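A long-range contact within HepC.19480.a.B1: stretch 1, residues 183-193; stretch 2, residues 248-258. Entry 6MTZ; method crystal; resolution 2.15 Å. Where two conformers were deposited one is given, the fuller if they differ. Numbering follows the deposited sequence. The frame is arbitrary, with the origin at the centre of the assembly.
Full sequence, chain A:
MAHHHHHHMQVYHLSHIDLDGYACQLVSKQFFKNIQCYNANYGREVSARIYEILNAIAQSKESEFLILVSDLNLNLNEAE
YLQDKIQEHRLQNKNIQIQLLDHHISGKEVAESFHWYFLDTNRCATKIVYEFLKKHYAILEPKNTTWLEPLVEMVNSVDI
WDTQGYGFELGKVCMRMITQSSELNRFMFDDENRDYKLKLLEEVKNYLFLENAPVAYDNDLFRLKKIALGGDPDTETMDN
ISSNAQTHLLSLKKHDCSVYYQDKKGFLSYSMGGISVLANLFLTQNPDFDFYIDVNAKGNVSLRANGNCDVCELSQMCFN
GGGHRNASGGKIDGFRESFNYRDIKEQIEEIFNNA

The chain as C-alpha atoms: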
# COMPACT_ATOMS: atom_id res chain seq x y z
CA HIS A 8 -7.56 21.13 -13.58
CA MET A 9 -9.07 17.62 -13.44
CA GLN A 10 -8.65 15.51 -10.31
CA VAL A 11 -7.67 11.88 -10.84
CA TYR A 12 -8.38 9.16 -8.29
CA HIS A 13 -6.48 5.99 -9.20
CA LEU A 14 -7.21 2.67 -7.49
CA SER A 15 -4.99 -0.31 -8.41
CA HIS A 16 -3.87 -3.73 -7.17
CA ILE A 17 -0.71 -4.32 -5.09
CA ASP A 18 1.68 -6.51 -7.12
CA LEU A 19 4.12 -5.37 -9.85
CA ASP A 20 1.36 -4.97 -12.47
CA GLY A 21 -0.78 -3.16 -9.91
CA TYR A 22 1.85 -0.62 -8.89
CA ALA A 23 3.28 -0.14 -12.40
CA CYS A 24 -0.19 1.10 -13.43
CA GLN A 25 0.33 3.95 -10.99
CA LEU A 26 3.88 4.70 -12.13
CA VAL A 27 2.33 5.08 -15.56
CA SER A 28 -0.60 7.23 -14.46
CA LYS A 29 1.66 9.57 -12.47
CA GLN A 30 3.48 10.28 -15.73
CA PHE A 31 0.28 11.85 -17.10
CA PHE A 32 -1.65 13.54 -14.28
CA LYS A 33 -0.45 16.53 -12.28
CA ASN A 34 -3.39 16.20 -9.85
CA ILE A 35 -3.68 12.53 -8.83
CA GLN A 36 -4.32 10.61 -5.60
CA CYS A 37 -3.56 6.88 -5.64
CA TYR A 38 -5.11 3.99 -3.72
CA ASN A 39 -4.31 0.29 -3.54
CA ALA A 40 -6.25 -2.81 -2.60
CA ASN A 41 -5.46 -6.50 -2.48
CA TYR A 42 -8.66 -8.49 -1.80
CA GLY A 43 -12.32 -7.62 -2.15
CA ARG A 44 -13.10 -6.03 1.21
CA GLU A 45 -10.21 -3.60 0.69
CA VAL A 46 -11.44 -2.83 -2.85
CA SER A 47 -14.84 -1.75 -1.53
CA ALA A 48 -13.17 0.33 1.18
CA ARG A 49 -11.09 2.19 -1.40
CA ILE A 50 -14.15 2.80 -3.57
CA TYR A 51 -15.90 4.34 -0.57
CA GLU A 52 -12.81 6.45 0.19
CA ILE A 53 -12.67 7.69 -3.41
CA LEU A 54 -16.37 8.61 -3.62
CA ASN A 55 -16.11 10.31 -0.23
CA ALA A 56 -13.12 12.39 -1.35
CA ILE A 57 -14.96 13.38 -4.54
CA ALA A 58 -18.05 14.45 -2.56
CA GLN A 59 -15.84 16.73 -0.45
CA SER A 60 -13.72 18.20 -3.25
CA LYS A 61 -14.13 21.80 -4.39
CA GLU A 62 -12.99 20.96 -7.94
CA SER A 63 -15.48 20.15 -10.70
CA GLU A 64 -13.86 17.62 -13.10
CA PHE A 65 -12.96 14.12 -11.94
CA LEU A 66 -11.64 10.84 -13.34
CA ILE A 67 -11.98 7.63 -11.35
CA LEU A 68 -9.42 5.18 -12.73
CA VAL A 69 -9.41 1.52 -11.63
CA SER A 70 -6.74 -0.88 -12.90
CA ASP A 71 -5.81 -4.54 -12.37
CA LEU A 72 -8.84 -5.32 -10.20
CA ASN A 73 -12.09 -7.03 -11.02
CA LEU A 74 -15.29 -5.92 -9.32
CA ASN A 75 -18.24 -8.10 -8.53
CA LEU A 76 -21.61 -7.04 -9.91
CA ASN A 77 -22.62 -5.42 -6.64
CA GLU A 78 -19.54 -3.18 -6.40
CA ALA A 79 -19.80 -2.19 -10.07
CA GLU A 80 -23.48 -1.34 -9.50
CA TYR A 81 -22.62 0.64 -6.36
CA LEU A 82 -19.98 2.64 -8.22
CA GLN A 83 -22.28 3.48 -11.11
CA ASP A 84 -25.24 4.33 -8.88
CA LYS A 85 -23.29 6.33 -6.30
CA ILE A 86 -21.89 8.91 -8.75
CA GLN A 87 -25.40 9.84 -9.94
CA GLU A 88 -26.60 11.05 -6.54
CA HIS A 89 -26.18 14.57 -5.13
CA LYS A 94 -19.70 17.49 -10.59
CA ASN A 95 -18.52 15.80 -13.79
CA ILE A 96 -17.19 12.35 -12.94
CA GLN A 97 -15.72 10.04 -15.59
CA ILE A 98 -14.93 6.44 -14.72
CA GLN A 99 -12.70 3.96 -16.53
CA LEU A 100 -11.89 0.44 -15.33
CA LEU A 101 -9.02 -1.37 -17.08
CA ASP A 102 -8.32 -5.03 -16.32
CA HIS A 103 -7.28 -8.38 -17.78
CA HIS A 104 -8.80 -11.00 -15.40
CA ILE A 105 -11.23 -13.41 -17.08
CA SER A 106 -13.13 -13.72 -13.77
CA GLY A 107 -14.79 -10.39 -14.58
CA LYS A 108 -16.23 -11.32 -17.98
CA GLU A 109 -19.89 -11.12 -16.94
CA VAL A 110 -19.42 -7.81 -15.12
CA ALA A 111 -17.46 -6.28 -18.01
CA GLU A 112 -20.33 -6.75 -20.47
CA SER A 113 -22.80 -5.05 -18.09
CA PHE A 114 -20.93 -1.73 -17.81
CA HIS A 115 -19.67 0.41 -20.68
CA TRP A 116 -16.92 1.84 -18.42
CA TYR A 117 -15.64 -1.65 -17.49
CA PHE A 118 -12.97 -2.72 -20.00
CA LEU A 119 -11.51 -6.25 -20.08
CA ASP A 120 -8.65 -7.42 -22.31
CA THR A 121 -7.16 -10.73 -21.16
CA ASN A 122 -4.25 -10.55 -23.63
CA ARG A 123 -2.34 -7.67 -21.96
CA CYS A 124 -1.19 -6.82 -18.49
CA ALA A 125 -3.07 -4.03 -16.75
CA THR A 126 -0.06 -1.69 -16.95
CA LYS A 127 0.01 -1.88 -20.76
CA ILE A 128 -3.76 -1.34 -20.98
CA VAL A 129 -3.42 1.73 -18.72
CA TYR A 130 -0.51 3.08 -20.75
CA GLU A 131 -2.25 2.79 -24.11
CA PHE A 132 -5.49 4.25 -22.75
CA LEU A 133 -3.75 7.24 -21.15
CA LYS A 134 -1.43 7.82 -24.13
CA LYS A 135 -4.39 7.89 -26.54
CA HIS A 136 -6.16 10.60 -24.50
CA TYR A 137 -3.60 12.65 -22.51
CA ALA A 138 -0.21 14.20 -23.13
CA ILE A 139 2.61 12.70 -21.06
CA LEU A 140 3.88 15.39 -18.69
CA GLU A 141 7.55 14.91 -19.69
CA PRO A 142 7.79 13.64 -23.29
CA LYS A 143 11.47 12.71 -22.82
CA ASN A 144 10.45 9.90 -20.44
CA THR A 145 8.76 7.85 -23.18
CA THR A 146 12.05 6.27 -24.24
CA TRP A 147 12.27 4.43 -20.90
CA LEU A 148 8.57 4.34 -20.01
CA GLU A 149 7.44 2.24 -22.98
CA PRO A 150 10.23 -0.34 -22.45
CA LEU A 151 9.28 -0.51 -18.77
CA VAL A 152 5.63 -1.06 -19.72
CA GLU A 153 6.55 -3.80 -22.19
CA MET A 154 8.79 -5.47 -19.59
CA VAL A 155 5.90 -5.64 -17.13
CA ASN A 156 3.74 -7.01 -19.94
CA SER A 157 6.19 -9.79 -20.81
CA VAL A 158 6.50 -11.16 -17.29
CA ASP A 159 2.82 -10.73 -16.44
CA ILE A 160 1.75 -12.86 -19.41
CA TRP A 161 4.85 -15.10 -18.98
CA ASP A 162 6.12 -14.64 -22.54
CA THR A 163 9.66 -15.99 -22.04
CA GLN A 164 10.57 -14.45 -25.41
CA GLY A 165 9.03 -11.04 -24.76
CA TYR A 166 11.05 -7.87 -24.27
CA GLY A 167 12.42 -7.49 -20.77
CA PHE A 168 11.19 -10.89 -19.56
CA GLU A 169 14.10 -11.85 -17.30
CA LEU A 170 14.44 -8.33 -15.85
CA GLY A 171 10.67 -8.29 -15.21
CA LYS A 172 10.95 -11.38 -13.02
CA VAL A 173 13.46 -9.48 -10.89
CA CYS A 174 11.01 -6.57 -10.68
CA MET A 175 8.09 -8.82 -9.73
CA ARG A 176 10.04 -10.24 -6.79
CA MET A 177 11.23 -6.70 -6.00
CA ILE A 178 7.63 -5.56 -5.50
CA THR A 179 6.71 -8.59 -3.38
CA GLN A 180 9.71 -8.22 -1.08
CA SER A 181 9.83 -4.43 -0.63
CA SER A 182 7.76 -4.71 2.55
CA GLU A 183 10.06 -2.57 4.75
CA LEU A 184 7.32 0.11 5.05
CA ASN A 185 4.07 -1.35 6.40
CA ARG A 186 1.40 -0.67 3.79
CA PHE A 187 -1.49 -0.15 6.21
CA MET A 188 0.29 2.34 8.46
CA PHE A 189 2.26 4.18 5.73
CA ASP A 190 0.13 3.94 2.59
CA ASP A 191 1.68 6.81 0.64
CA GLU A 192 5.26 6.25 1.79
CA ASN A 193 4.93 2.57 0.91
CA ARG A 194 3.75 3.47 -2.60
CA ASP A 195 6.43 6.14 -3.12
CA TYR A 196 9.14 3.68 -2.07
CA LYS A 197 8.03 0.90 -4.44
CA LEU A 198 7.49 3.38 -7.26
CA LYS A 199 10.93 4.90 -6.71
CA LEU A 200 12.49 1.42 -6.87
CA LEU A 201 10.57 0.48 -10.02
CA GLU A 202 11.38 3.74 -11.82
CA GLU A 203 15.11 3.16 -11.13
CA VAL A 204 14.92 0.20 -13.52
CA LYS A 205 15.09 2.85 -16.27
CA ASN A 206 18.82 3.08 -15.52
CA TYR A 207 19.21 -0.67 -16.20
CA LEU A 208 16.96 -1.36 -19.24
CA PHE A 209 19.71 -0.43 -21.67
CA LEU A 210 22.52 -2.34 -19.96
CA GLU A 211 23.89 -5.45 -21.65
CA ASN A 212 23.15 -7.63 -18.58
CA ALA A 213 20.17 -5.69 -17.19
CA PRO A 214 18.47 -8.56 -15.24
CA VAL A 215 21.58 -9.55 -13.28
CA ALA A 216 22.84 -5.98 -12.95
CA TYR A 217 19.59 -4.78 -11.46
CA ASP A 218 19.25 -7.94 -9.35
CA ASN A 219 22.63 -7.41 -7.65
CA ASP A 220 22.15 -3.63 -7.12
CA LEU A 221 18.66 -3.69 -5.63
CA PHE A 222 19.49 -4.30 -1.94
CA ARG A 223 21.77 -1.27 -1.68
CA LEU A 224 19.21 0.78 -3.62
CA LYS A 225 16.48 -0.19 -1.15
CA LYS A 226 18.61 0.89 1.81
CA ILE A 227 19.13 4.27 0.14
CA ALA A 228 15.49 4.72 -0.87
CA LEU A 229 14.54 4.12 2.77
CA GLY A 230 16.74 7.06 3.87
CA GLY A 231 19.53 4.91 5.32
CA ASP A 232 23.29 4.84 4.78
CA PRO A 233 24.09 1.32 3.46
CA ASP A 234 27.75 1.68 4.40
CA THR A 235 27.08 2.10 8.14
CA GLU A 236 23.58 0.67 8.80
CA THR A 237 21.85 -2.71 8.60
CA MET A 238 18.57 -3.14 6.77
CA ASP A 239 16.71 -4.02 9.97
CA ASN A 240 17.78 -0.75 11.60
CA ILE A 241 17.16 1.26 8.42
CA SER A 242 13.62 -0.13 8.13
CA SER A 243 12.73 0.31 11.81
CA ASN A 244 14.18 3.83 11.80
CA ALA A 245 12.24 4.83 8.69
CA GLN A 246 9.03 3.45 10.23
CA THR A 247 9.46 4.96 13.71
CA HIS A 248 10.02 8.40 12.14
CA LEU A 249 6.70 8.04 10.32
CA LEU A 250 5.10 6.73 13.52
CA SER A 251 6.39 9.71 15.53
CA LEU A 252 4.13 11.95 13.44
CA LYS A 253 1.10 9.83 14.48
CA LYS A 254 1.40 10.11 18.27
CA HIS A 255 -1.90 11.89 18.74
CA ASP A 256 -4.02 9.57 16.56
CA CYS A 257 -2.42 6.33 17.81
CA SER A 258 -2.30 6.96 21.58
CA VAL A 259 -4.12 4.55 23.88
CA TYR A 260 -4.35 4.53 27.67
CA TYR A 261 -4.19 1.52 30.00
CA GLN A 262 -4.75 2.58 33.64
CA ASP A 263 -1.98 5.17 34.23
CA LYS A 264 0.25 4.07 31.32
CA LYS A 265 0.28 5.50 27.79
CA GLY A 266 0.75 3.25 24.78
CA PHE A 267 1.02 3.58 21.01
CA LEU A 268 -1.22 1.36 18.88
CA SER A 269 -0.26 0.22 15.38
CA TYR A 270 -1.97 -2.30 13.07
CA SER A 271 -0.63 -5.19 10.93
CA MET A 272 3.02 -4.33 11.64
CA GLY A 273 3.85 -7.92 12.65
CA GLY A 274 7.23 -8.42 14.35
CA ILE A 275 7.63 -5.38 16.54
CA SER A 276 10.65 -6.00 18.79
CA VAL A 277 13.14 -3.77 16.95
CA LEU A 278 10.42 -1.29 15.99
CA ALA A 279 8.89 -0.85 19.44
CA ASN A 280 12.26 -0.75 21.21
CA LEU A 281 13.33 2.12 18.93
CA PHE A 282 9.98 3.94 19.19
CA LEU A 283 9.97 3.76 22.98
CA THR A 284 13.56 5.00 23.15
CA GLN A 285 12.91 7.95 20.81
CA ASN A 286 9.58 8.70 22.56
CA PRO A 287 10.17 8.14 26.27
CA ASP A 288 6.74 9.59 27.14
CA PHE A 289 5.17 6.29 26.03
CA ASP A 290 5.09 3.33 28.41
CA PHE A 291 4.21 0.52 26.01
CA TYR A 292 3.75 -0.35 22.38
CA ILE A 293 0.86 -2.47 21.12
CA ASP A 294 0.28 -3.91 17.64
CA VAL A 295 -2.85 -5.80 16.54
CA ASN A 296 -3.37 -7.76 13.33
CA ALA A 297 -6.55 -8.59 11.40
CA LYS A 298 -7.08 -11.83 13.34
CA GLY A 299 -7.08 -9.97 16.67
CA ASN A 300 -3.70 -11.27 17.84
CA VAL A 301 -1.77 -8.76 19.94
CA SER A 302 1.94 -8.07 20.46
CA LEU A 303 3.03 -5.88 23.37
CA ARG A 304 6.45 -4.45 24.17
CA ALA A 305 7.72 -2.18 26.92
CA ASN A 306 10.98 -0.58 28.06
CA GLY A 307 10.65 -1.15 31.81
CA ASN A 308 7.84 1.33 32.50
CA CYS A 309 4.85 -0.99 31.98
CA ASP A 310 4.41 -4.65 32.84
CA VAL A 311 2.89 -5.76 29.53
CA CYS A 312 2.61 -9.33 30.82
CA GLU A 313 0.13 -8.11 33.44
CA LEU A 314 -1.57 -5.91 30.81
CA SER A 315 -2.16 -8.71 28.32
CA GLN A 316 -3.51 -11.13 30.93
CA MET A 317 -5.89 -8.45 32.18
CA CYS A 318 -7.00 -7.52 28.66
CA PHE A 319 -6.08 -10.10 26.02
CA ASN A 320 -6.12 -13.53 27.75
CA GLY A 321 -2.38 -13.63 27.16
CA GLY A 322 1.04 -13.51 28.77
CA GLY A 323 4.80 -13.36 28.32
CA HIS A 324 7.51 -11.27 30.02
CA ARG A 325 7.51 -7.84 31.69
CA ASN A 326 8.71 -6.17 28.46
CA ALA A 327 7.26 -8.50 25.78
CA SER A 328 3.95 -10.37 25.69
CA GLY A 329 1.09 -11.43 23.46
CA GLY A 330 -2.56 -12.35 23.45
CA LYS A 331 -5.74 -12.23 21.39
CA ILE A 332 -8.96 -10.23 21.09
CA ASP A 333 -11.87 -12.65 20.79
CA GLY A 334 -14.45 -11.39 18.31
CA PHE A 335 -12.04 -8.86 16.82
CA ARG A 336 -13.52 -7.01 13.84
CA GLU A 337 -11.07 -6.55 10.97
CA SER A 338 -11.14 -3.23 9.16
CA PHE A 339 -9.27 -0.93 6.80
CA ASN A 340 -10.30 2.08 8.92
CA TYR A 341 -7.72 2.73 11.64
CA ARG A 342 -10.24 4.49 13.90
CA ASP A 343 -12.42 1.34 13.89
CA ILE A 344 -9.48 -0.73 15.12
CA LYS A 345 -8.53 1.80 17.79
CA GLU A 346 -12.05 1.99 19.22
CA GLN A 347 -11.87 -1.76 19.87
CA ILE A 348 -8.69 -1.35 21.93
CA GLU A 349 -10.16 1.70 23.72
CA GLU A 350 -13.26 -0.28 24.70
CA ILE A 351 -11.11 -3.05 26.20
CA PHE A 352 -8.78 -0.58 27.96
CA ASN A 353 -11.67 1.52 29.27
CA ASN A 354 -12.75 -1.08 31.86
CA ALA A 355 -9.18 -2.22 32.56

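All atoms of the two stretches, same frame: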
# COMPACT_ATOMS: atom_id res chain seq x y z
N GLU A 183 9.44 -3.27 3.63
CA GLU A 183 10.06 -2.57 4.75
C GLU A 183 9.21 -1.44 5.32
O GLU A 183 9.43 -1.04 6.46
CB GLU A 183 11.43 -2.02 4.34
CG GLU A 183 12.51 -3.09 4.06
CD GLU A 183 12.31 -3.78 2.73
OE1 GLU A 183 11.58 -3.23 1.88
OE2 GLU A 183 12.87 -4.89 2.54
N LEU A 184 8.27 -0.87 4.54
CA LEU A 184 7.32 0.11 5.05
C LEU A 184 5.93 -0.52 5.05
O LEU A 184 5.34 -0.75 3.98
CB LEU A 184 7.33 1.39 4.21
CG LEU A 184 8.65 2.16 4.06
CD1 LEU A 184 8.48 3.36 3.13
CD2 LEU A 184 9.20 2.63 5.42
N ASN A 185 5.40 -0.78 6.25
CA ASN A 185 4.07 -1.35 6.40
C ASN A 185 3.04 -0.58 5.58
O ASN A 185 2.92 0.65 5.71
CB ASN A 185 3.65 -1.35 7.87
CG ASN A 185 2.27 -1.96 8.08
OD1 ASN A 185 1.26 -1.27 8.06
ND2 ASN A 185 2.23 -3.27 8.31
N ARG A 186 2.30 -1.31 4.74
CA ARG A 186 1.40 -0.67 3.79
C ARG A 186 0.21 -0.03 4.49
O ARG A 186 -0.22 1.07 4.12
CB ARG A 186 0.92 -1.67 2.73
CG ARG A 186 0.07 -1.03 1.63
CD ARG A 186 -0.19 -1.99 0.43
NE ARG A 186 -1.00 -3.16 0.76
CZ ARG A 186 -2.34 -3.21 0.69
NH1 ARG A 186 -3.03 -2.15 0.28
NH2 ARG A 186 -2.98 -4.32 1.00
N PHE A 187 -0.33 -0.70 5.51
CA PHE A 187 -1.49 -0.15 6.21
C PHE A 187 -1.14 1.15 6.91
O PHE A 187 -1.87 2.14 6.81
CB PHE A 187 -2.05 -1.14 7.24
CG PHE A 187 -3.27 -0.61 7.96
CD1 PHE A 187 -3.15 0.17 9.10
CD2 PHE A 187 -4.53 -0.81 7.44
CE1 PHE A 187 -4.27 0.69 9.73
CE2 PHE A 187 -5.65 -0.30 8.06
CZ PHE A 187 -5.52 0.46 9.20
N MET A 188 -0.03 1.16 7.66
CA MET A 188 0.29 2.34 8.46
C MET A 188 0.83 3.48 7.61
O MET A 188 0.61 4.65 7.95
CB MET A 188 1.28 1.97 9.56
CG MET A 188 0.73 0.98 10.61
SD MET A 188 -0.67 1.59 11.55
CE MET A 188 0.09 2.86 12.59
N PHE A 189 1.53 3.18 6.51
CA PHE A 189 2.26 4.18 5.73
C PHE A 189 1.91 4.05 4.24
O PHE A 189 2.77 3.83 3.40
CB PHE A 189 3.76 4.03 5.93
CG PHE A 189 4.14 3.72 7.35
CD1 PHE A 189 3.85 4.62 8.36
CD2 PHE A 189 4.79 2.53 7.67
CE1 PHE A 189 4.21 4.34 9.69
CE2 PHE A 189 5.15 2.25 8.98
CZ PHE A 189 4.86 3.16 9.99
N ASP A 190 0.63 4.25 3.93
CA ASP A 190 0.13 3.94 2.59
C ASP A 190 0.89 4.70 1.51
O ASP A 190 1.39 4.11 0.55
CB ASP A 190 -1.36 4.24 2.51
CG ASP A 190 -1.92 3.93 1.15
OD1 ASP A 190 -2.05 2.74 0.81
OD2 ASP A 190 -2.21 4.90 0.42
N ASP A 191 1.02 6.02 1.68
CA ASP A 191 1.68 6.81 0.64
C ASP A 191 3.18 6.57 0.61
O ASP A 191 3.78 6.54 -0.47
CB ASP A 191 1.39 8.30 0.86
CG ASP A 191 -0.05 8.65 0.60
OD1 ASP A 191 -0.73 7.88 -0.12
OD2 ASP A 191 -0.49 9.69 1.12
N GLU A 192 3.81 6.44 1.78
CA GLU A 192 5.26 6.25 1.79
C GLU A 192 5.62 4.87 1.27
O GLU A 192 6.68 4.69 0.66
CB GLU A 192 5.82 6.47 3.19
CG GLU A 192 5.68 7.91 3.71
CD GLU A 192 4.32 8.19 4.33
OE1 GLU A 192 3.46 7.29 4.30
OE2 GLU A 192 4.11 9.31 4.85
N ASN A 193 4.73 3.90 1.49
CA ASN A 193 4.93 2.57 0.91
C ASN A 193 4.87 2.64 -0.61
O ASN A 193 5.71 2.06 -1.30
CB ASN A 193 3.88 1.62 1.47
CG ASN A 193 3.90 0.26 0.81
OD1 ASN A 193 3.21 0.04 -0.18
ND2 ASN A 193 4.67 -0.66 1.37
N HIS A 248 10.14 6.99 12.49
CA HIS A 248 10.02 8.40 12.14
C HIS A 248 8.62 8.72 11.63
O HIS A 248 8.02 9.74 12.01
CB HIS A 248 11.05 8.81 11.09
CG HIS A 248 10.90 10.23 10.64
ND1 HIS A 248 10.19 10.59 9.51
CD2 HIS A 248 11.36 11.39 11.18
CE1 HIS A 248 10.23 11.91 9.37
NE2 HIS A 248 10.93 12.42 10.37
N LEU A 249 8.07 7.85 10.78
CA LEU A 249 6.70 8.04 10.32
C LEU A 249 5.70 7.82 11.44
O LEU A 249 4.66 8.49 11.48
CB LEU A 249 6.41 7.10 9.14
CG LEU A 249 7.32 7.37 7.93
CD1 LEU A 249 7.09 6.32 6.84
CD2 LEU A 249 7.09 8.77 7.37
N LEU A 250 6.00 6.91 12.39
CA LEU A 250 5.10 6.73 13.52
C LEU A 250 5.11 7.94 14.45
O LEU A 250 4.06 8.29 15.02
CB LEU A 250 5.47 5.46 14.31
CG LEU A 250 5.24 4.10 13.64
CD1 LEU A 250 5.71 2.98 14.53
CD2 LEU A 250 3.77 3.92 13.24
N SER A 251 6.27 8.59 14.60
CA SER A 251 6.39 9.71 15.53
C SER A 251 5.43 10.84 15.15
O SER A 251 4.98 11.58 16.02
CB SER A 251 7.83 10.23 15.58
OG SER A 251 8.67 9.31 16.24
N LEU A 252 5.10 10.95 13.87
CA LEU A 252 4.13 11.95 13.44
C LEU A 252 2.69 11.55 13.72
O LEU A 252 1.78 12.34 13.44
CB LEU A 252 4.29 12.23 11.95
CG LEU A 252 5.70 12.30 11.36
CD1 LEU A 252 5.61 12.55 9.87
CD2 LEU A 252 6.56 13.37 12.03
N LYS A 253 2.44 10.35 14.26
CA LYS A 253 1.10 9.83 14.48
C LYS A 253 0.74 9.73 15.96
O LYS A 253 -0.26 9.08 16.30
CB LYS A 253 0.96 8.45 13.82
CG LYS A 253 1.02 8.43 12.28
CD LYS A 253 1.03 6.99 11.75
CE LYS A 253 1.22 6.93 10.26
NZ LYS A 253 0.00 7.41 9.56
N LYS A 254 1.53 10.35 16.84
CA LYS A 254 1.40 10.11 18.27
C LYS A 254 -0.00 10.44 18.76
O LYS A 254 -0.55 9.76 19.63
CB LYS A 254 2.44 10.91 19.05
CG LYS A 254 3.87 10.42 18.86
CD LYS A 254 4.85 11.05 19.84
CE LYS A 254 5.17 12.49 19.49
NZ LYS A 254 6.25 13.03 20.36
N HIS A 255 -0.61 11.48 18.21
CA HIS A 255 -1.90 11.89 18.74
C HIS A 255 -3.02 10.96 18.28
O HIS A 255 -3.89 10.60 19.08
CB HIS A 255 -2.16 13.36 18.40
CG HIS A 255 -1.21 14.31 19.08
ND1 HIS A 255 -0.93 15.58 18.60
CD2 HIS A 255 -0.48 14.17 20.22
CE1 HIS A 255 -0.07 16.17 19.41
NE2 HIS A 255 0.22 15.34 20.39
N ASP A 256 -2.98 10.49 17.03
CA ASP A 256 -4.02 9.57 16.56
C ASP A 256 -3.86 8.17 17.14
O ASP A 256 -4.86 7.46 17.29
CB ASP A 256 -4.04 9.49 15.04
CG ASP A 256 -4.40 10.83 14.38
OD1 ASP A 256 -5.13 11.63 15.00
OD2 ASP A 256 -3.96 11.08 13.24
N CYS A 257 -2.64 7.74 17.47
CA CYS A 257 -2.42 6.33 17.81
C CYS A 257 -2.24 6.10 19.31
O CYS A 257 -1.85 4.99 19.70
CB CYS A 257 -1.22 5.79 17.04
SG CYS A 257 -1.42 5.95 15.24
N SER A 258 -2.52 7.09 20.15
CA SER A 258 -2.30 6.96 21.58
C SER A 258 -3.45 6.23 22.24
O SER A 258 -4.62 6.51 21.96
CB SER A 258 -2.14 8.33 22.23
OG SER A 258 -0.83 8.80 22.06

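The one polar link across this contact comes from a lysine that reaches into a largely apolar patch and ends on a backbone carbonyl. K253 NZ donates a weak hydrogen bond to M188 O, at 3.3 Å, and no side-chain acceptor from the first stretch takes part. The chain gets there nearly straight: chi1 is m, chi2 and chi3 are both t, and a final turn at chi4 (m) sets the amine beside the carbonyl. Its methylenes do apolar work on the way. K253 CE lies 4.0 Å from F189 CD1, oblique to the ring, and K253 CD is 4.3 Å from M188 CE. A partly exposed lysine beside such a patch thus serves twice, as hydrocarbon along its length and as a donor at its tip.

The centre of the contact is F189, whose CA-to-CB bond points toward the second stretch and whose ring meets two consecutive leucines in different ways. L249 covers one face: its CD1 sits 4.3 Å from the centroid of the F189 ring, 26° off the ring normal, a CH-pi arrangement, while L249 CB approaches F189 CE1 to 3.6 Å. L250 instead meets the ring edge, with CD2 near the ring plane and 3.5 Å from F189 CZ. Neighbours on a helix diverge in direction, and here that divergence is put to use. The CA-to-CB bond of L249 points toward the first stretch; that of L250 points sideways, though its m, t rotamer brings the end of the side chain nearer.

L249 has the largest area covered by the other stretch, and it reaches beyond the phenylalanine. Its CD1 also lies 3.8 Å from E192 CG, so the glutamate contributes a methylene to the apolar surface, and L184 CD2 makes a looser approach to the same L249 CD1 at 4.5 Å. M188 extends the patch in another direction. With all three chi angles m, it places CE 3.9 Å from L250 CD2 and 4.3 Å from C257 SG, so that one methyl touches residues from both the helical and the later part of the second stretch.

Each stretch also has local hydrogen bonds of its own. In the first stretch, N185 OD1 accepts from M188 N at 2.8 Å, and N185 O accepts from F189 N at 3.0 Å, tying down the backbone just before the helix. F189 occupies the N-cap position, and its carbonyl O receives N193 N at 2.7 Å; the side chain of N193 turns back, its ND2 donating to L184 O at 2.7 Å. In the second stretch, a type I turn from S251 to K254 carries K253 out of the helix, and K253 N bonds to L250 O at 2.7 Å. The rule to read here is modest: one aromatic ring, packed by leucines on a face and at an edge, with a lysine bridging to the backbone alongside.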